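Local coordinates for protein AxyAgu115A (Amphibacillus xylanus NBRC 15112, PDB 6NPS) that probably hydrolyses alpha-linked glucuronic acid side groups from glucuronoxylan, as a family GH115 alpha-glucuronidase, at residues 859-872 against 937-949. The protein carries 3 engineered substitutions. Residues are numbered along the deposited sequence; the frame is centred on the assembly and turned at random.
Sequences VYELEFYLQPSNPV and PGFALEKIVIYPD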
loop_
_atom_site.group_PDB
_atom_site.type_symbol
_atom_site.label_atom_id
_atom_site.label_comp_id
_atom_site.label_asym_id
_atom_site.label_seq_id
_atom_site.Cartn_x
_atom_site.Cartn_y
_atom_site.Cartn_z
ATOM N N VAL A 859 -0.613 26.210 24.927
ATOM C CA VAL A 859 0.627 25.783 24.308
ATOM C C VAL A 859 0.366 25.507 22.840
ATOM O O VAL A 859 -0.570 24.765 22.479
ATOM C CB VAL A 859 1.200 24.543 25.004
ATOM C CG1 VAL A 859 2.591 24.227 24.432
ATOM C CG2 VAL A 859 1.272 24.796 26.514
ATOM N N TYR A 860 1.185 26.119 21.994
ATOM C CA TYR A 860 1.121 25.938 20.556
ATOM C C TYR A 860 2.411 25.309 20.076
ATOM O O TYR A 860 3.479 25.485 20.685
ATOM C CB TYR A 860 0.863 27.287 19.834
ATOM C CG TYR A 860 -0.594 27.694 19.975
ATOM C CD1 TYR A 860 -1.072 28.198 21.177
ATOM C CD2 TYR A 860 -1.506 27.520 18.922
ATOM C CE1 TYR A 860 -2.421 28.551 21.330
ATOM C CE2 TYR A 860 -2.856 27.872 19.067
ATOM C CZ TYR A 860 -3.301 28.386 20.274
ATOM O OH TYR A 860 -4.627 28.728 20.450
ATOM N N GLU A 861 2.304 24.574 18.976
ATOM C CA GLU A 861 3.476 24.130 18.240
ATOM C C GLU A 861 3.826 25.184 17.201
ATOM O O GLU A 861 2.954 25.663 16.473
ATOM C CB GLU A 861 3.247 22.778 17.566
ATOM C CG GLU A 861 3.110 21.627 18.549
ATOM C CD GLU A 861 4.444 21.010 18.968
ATOM O OE1 GLU A 861 5.493 21.686 18.866
ATOM O OE2 GLU A 861 4.442 19.838 19.411
ATOM N N LEU A 862 5.101 25.551 17.157
ATOM C CA LEU A 862 5.643 26.488 16.190
ATOM C C LEU A 862 6.620 25.700 15.331
ATOM O O LEU A 862 7.637 25.215 15.824
ATOM C CB LEU A 862 6.317 27.664 16.900
ATOM C CG LEU A 862 7.116 28.664 16.078
ATOM C CD1 LEU A 862 6.189 29.548 15.290
ATOM C CD2 LEU A 862 7.983 29.524 17.013
ATOM N N GLU A 863 6.289 25.546 14.060
ATOM C CA GLU A 863 7.055 24.730 13.145
ATOM C C GLU A 863 7.657 25.617 12.063
ATOM O O GLU A 863 6.951 26.418 11.444
ATOM C CB GLU A 863 6.161 23.658 12.531
ATOM C CG GLU A 863 6.851 22.801 11.472
ATOM C CD GLU A 863 5.966 21.666 10.972
ATOM O OE1 GLU A 863 4.729 21.861 10.867
ATOM O OE2 GLU A 863 6.507 20.568 10.705
ATOM N N PHE A 864 8.954 25.490 11.860
ATOM C CA PHE A 864 9.646 26.203 10.800
ATOM C C PHE A 864 9.868 25.257 9.636
ATOM O O PHE A 864 10.253 24.098 9.825
ATOM C CB PHE A 864 11.005 26.720 11.270
ATOM C CG PHE A 864 10.940 27.801 12.269
ATOM C CD1 PHE A 864 9.776 28.522 12.481
ATOM C CD2 PHE A 864 12.082 28.138 12.998
ATOM C CE1 PHE A 864 9.736 29.535 13.426
ATOM C CE2 PHE A 864 12.053 29.164 13.936
ATOM C CZ PHE A 864 10.878 29.854 14.154
ATOM N N TYR A 865 9.697 25.773 8.438
ATOM C CA TYR A 865 10.157 25.110 7.226
ATOM C C TYR A 865 11.417 25.850 6.773
ATOM O O TYR A 865 11.359 27.046 6.484
ATOM C CB TYR A 865 9.084 25.159 6.139
ATOM C CG TYR A 865 7.911 24.213 6.377
ATOM C CD1 TYR A 865 7.064 24.376 7.472
ATOM C CD2 TYR A 865 7.648 23.169 5.488
ATOM C CE1 TYR A 865 5.961 23.516 7.679
ATOM C CE2 TYR A 865 6.578 22.313 5.682
ATOM C CZ TYR A 865 5.730 22.496 6.773
ATOM O OH TYR A 865 4.676 21.634 6.973
ATOM N N LEU A 866 12.545 25.143 6.719
ATOM C CA LEU A 866 13.844 25.758 6.447
ATOM C C LEU A 866 14.527 25.107 5.258
ATOM O O LEU A 866 14.418 23.896 5.043
ATOM C CB LEU A 866 14.796 25.641 7.650
ATOM C CG LEU A 866 14.277 26.126 8.987
ATOM C CD1 LEU A 866 15.181 25.637 10.098
ATOM C CD2 LEU A 866 14.199 27.666 8.973
ATOM N N GLN A 867 15.288 25.901 4.521
ATOM C CA GLN A 867 16.206 25.306 3.569
ATOM C C GLN A 867 17.150 24.363 4.313
ATOM O O GLN A 867 17.593 24.690 5.425
ATOM C CB GLN A 867 16.994 26.388 2.829
ATOM C CG GLN A 867 17.278 26.000 1.401
ATOM C CD GLN A 867 18.574 25.229 1.250
ATOM O OE1 GLN A 867 18.688 24.360 0.387
ATOM N NE2 GLN A 867 19.565 25.557 2.080
ATOM N N PRO A 868 17.472 23.174 3.744
ATOM C CA PRO A 868 18.336 22.205 4.480
ATOM C C PRO A 868 19.824 22.534 4.381
ATOM O O PRO A 868 20.630 21.856 3.738
ATOM C CB PRO A 868 17.995 20.868 3.804
ATOM C CG PRO A 868 17.660 21.224 2.405
ATOM C CD PRO A 868 16.934 22.593 2.496
ATOM N N SER A 869 20.210 23.609 5.038
ATOM C CA SER A 869 21.599 24.025 5.139
ATOM C C SER A 869 22.343 23.213 6.192
ATOM O O SER A 869 21.760 22.704 7.155
ATOM C CB SER A 869 21.664 25.508 5.495
ATOM O OG SER A 869 21.514 26.260 4.316
ATOM N N ASN A 870 23.661 23.141 6.025
ATOM C CA ASN A 870 24.487 22.458 6.994
ATOM C C ASN A 870 25.212 23.472 7.868
ATOM O O ASN A 870 25.484 24.587 7.417
ATOM C CB ASN A 870 25.495 21.571 6.255
ATOM C CG ASN A 870 24.808 20.548 5.396
ATOM O OD1 ASN A 870 24.009 19.766 5.911
ATOM N ND2 ASN A 870 25.083 20.541 4.089
ATOM N N PRO A 871 25.533 23.140 9.125
ATOM C CA PRO A 871 26.274 24.087 9.966
ATOM C C PRO A 871 27.570 24.524 9.295
ATOM O O PRO A 871 28.265 23.723 8.652
ATOM C CB PRO A 871 26.570 23.286 11.247
ATOM C CG PRO A 871 25.637 22.122 11.234
ATOM C CD PRO A 871 25.326 21.839 9.797
ATOM N N VAL A 872 27.919 25.807 9.484
ATOM C CA VAL A 872 29.123 26.367 8.847
ATOM C C VAL A 872 30.392 26.161 9.658
ATOM O O VAL A 872 31.494 26.450 9.149
ATOM C CB VAL A 872 28.985 27.883 8.572
ATOM C CG1 VAL A 872 27.800 28.126 7.706
ATOM C CG2 VAL A 872 28.875 28.674 9.905
ATOM N N PRO A 937 24.771 31.553 10.986
ATOM C CA PRO A 937 24.640 31.579 9.517
ATOM C C PRO A 937 23.964 30.308 8.981
ATOM O O PRO A 937 23.929 29.268 9.639
ATOM C CB PRO A 937 26.092 31.649 9.038
ATOM C CG PRO A 937 26.912 32.106 10.255
ATOM C CD PRO A 937 26.174 31.572 11.448
ATOM N N GLY A 938 23.480 30.384 7.743
ATOM C CA GLY A 938 22.800 29.265 7.123
ATOM C C GLY A 938 21.300 29.160 7.382
ATOM O O GLY A 938 20.657 28.228 6.871
ATOM N N PHE A 939 20.717 30.092 8.125
ATOM C CA PHE A 939 19.300 30.047 8.492
ATOM C C PHE A 939 18.487 30.727 7.396
ATOM O O PHE A 939 18.549 31.950 7.239
ATOM C CB PHE A 939 19.106 30.706 9.857
ATOM C CG PHE A 939 17.668 30.751 10.330
ATOM C CD1 PHE A 939 17.065 29.633 10.883
ATOM C CD2 PHE A 939 16.929 31.921 10.231
ATOM C CE1 PHE A 939 15.723 29.678 11.320
ATOM C CE2 PHE A 939 15.592 31.983 10.666
ATOM C CZ PHE A 939 14.996 30.863 11.221
ATOM N N ALA A 940 17.751 29.937 6.605
ATOM C CA ALA A 940 16.914 30.467 5.534
ATOM C C ALA A 940 15.500 29.922 5.734
ATOM O O ALA A 940 15.272 28.706 5.631
ATOM C CB ALA A 940 17.458 30.104 4.160
ATOM N N LEU A 941 14.563 30.817 6.042
ATOM C CA LEU A 941 13.256 30.424 6.541
ATOM C C LEU A 941 12.229 30.648 5.445
ATOM O O LEU A 941 12.117 31.765 4.916
ATOM C CB LEU A 941 12.900 31.238 7.786
ATOM C CG LEU A 941 11.512 31.041 8.385
ATOM C CD1 LEU A 941 11.307 29.657 9.030
ATOM C CD2 LEU A 941 11.330 32.115 9.459
ATOM N N GLU A 942 11.460 29.607 5.134
ATOM C CA GLU A 942 10.484 29.640 4.052
ATOM C C GLU A 942 9.051 29.773 4.542
ATOM O O GLU A 942 8.274 30.495 3.920
ATOM C CB GLU A 942 10.593 28.376 3.177
ATOM C CG GLU A 942 11.969 28.317 2.461
ATOM C CD GLU A 942 12.255 27.032 1.648
ATOM O OE1 GLU A 942 11.317 26.427 1.062
ATOM O OE2 GLU A 942 13.455 26.652 1.578
ATOM N N LYS A 943 8.678 29.081 5.618
ATOM C CA LYS A 943 7.284 29.037 6.050
ATOM C C LYS A 943 7.272 28.771 7.547
ATOM O O LYS A 943 8.165 28.103 8.078
ATOM C CB LYS A 943 6.485 27.945 5.276
ATOM C CG LYS A 943 4.962 27.913 5.605
ATOM C CD LYS A 943 4.264 26.685 4.999
ATOM C CE LYS A 943 4.170 26.791 3.519
ATOM N NZ LYS A 943 3.298 25.711 3.025
ATOM N N ILE A 944 6.267 29.324 8.224
ATOM C CA ILE A 944 6.015 29.081 9.640
ATOM C C ILE A 944 4.593 28.545 9.761
ATOM O O ILE A 944 3.658 29.130 9.203
ATOM C CB ILE A 944 6.148 30.370 10.471
ATOM C CG1 ILE A 944 7.475 31.080 10.169
ATOM C CG2 ILE A 944 5.957 30.069 11.941
ATOM C CD1 ILE A 944 7.514 32.539 10.638
ATOM N N VAL A 945 4.415 27.484 10.542
ATOM C CA VAL A 945 3.092 26.931 10.810
ATOM C C VAL A 945 2.887 26.893 12.316
ATOM O O VAL A 945 3.788 26.472 13.046
ATOM C CB VAL A 945 2.949 25.529 10.195
ATOM C CG1 VAL A 945 1.570 24.973 10.507
ATOM C CG2 VAL A 945 3.202 25.601 8.683
ATOM N N ILE A 946 1.703 27.326 12.784
ATOM C CA ILE A 946 1.380 27.374 14.205
ATOM C C ILE A 946 0.047 26.658 14.427
ATOM O O ILE A 946 -0.932 26.926 13.720
ATOM C CB ILE A 946 1.309 28.834 14.720
ATOM C CG1 ILE A 946 2.617 29.607 14.413
ATOM C CG2 ILE A 946 0.970 28.878 16.216
ATOM C CD1 ILE A 946 2.487 31.180 14.594
ATOM N N TYR A 947 -0.006 25.778 15.420
ATOM C CA TYR A 947 -1.209 24.988 15.646
ATOM C C TYR A 947 -1.205 24.533 17.092
ATOM O O TYR A 947 -0.150 24.502 17.727
ATOM C CB TYR A 947 -1.296 23.785 14.692
ATOM C CG TYR A 947 -0.072 22.901 14.634
ATOM C CD1 TYR A 947 0.964 23.176 13.750
ATOM C CD2 TYR A 947 0.050 21.784 15.457
ATOM C CE1 TYR A 947 2.088 22.359 13.675
ATOM C CE2 TYR A 947 1.182 20.965 15.394
ATOM C CZ TYR A 947 2.183 21.256 14.495
ATOM O OH TYR A 947 3.304 20.465 14.423
ATOM N N PRO A 948 -2.374 24.246 17.668
ATOM C CA PRO A 948 -2.404 23.946 19.106
ATOM C C PRO A 948 -1.662 22.648 19.408
ATOM O O PRO A 948 -1.537 21.754 18.562
ATOM C CB PRO A 948 -3.906 23.857 19.443
ATOM C CG PRO A 948 -4.671 24.095 18.158
ATOM C CD PRO A 948 -3.706 24.517 17.086
ATOM N N ASP A 949 -1.106 22.583 20.614
ATOM C CA ASP A 949 -0.402 21.393 21.074
ATOM C C ASP A 949 -1.248 20.141 20.872
ATOM O O ASP A 949 -2.400 20.075 21.312
ATOM C CB ASP A 949 -0.052 21.548 22.559
ATOM C CG ASP A 949 1.005 20.562 23.017
ATOM O OD1 ASP A 949 1.237 20.460 24.247
ATOM O OD2 ASP A 949 1.604 19.901 22.146
HETATM O O HOH W 1 1.946 18.866 19.424
HETATM O O HOH W 2 18.295 27.071 6.771
HETATM O O HOH W 3 25.901 27.368 10.928
#
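E861 lays its CB over one face of the Y947 ring, a CH-pi contact with CB 3.8 Å from the ring centroid. Y947 reaches under it because chi1 of 51° puts CG between its own backbone N and carbonyl carbon, while E863 brings OE1 to the edge of the same ring. Beyond Y947, E861 bends at chi2 and its OE2 comes within 3.9 Å of D949 OD2; a water donating to both oxygens bridges these like charges, and K920 forms a salt bridge with E861. Further along the face that carries E861, E863 and Y947, Y865 CE1 touches V945 CG2 at 3.6 Å and K943 CD lies over one face of the Y865 ring, its NZ hydrogen-bonded to the carbonyl oxygens of L958 and P960.

The backbones pair as antiparallel strands in the C-terminal domain of the GH115 family. A classic beta bulge interrupts them where E942 and K943 both stand opposite Y865, whose O accepts a hydrogen bond from E942 N at 2.9 Å and a weak one from K943 N at 3.5 Å.

On the face of L862, F864, I944 and I946, L862 CD1 presses on I944 CG2 at a tight 3.4 Å, and L866 CD2 meets both F939 CE1 and L941 CD1. F864 keeps an edge to I944 CG2. L930 and I932 of strand 926-934 cover this apolar layer. Toward the P937 end, a water links Q867 O, G938 O and A940 N, and V872 CG2 rests on P937 CG at 4.0 Å.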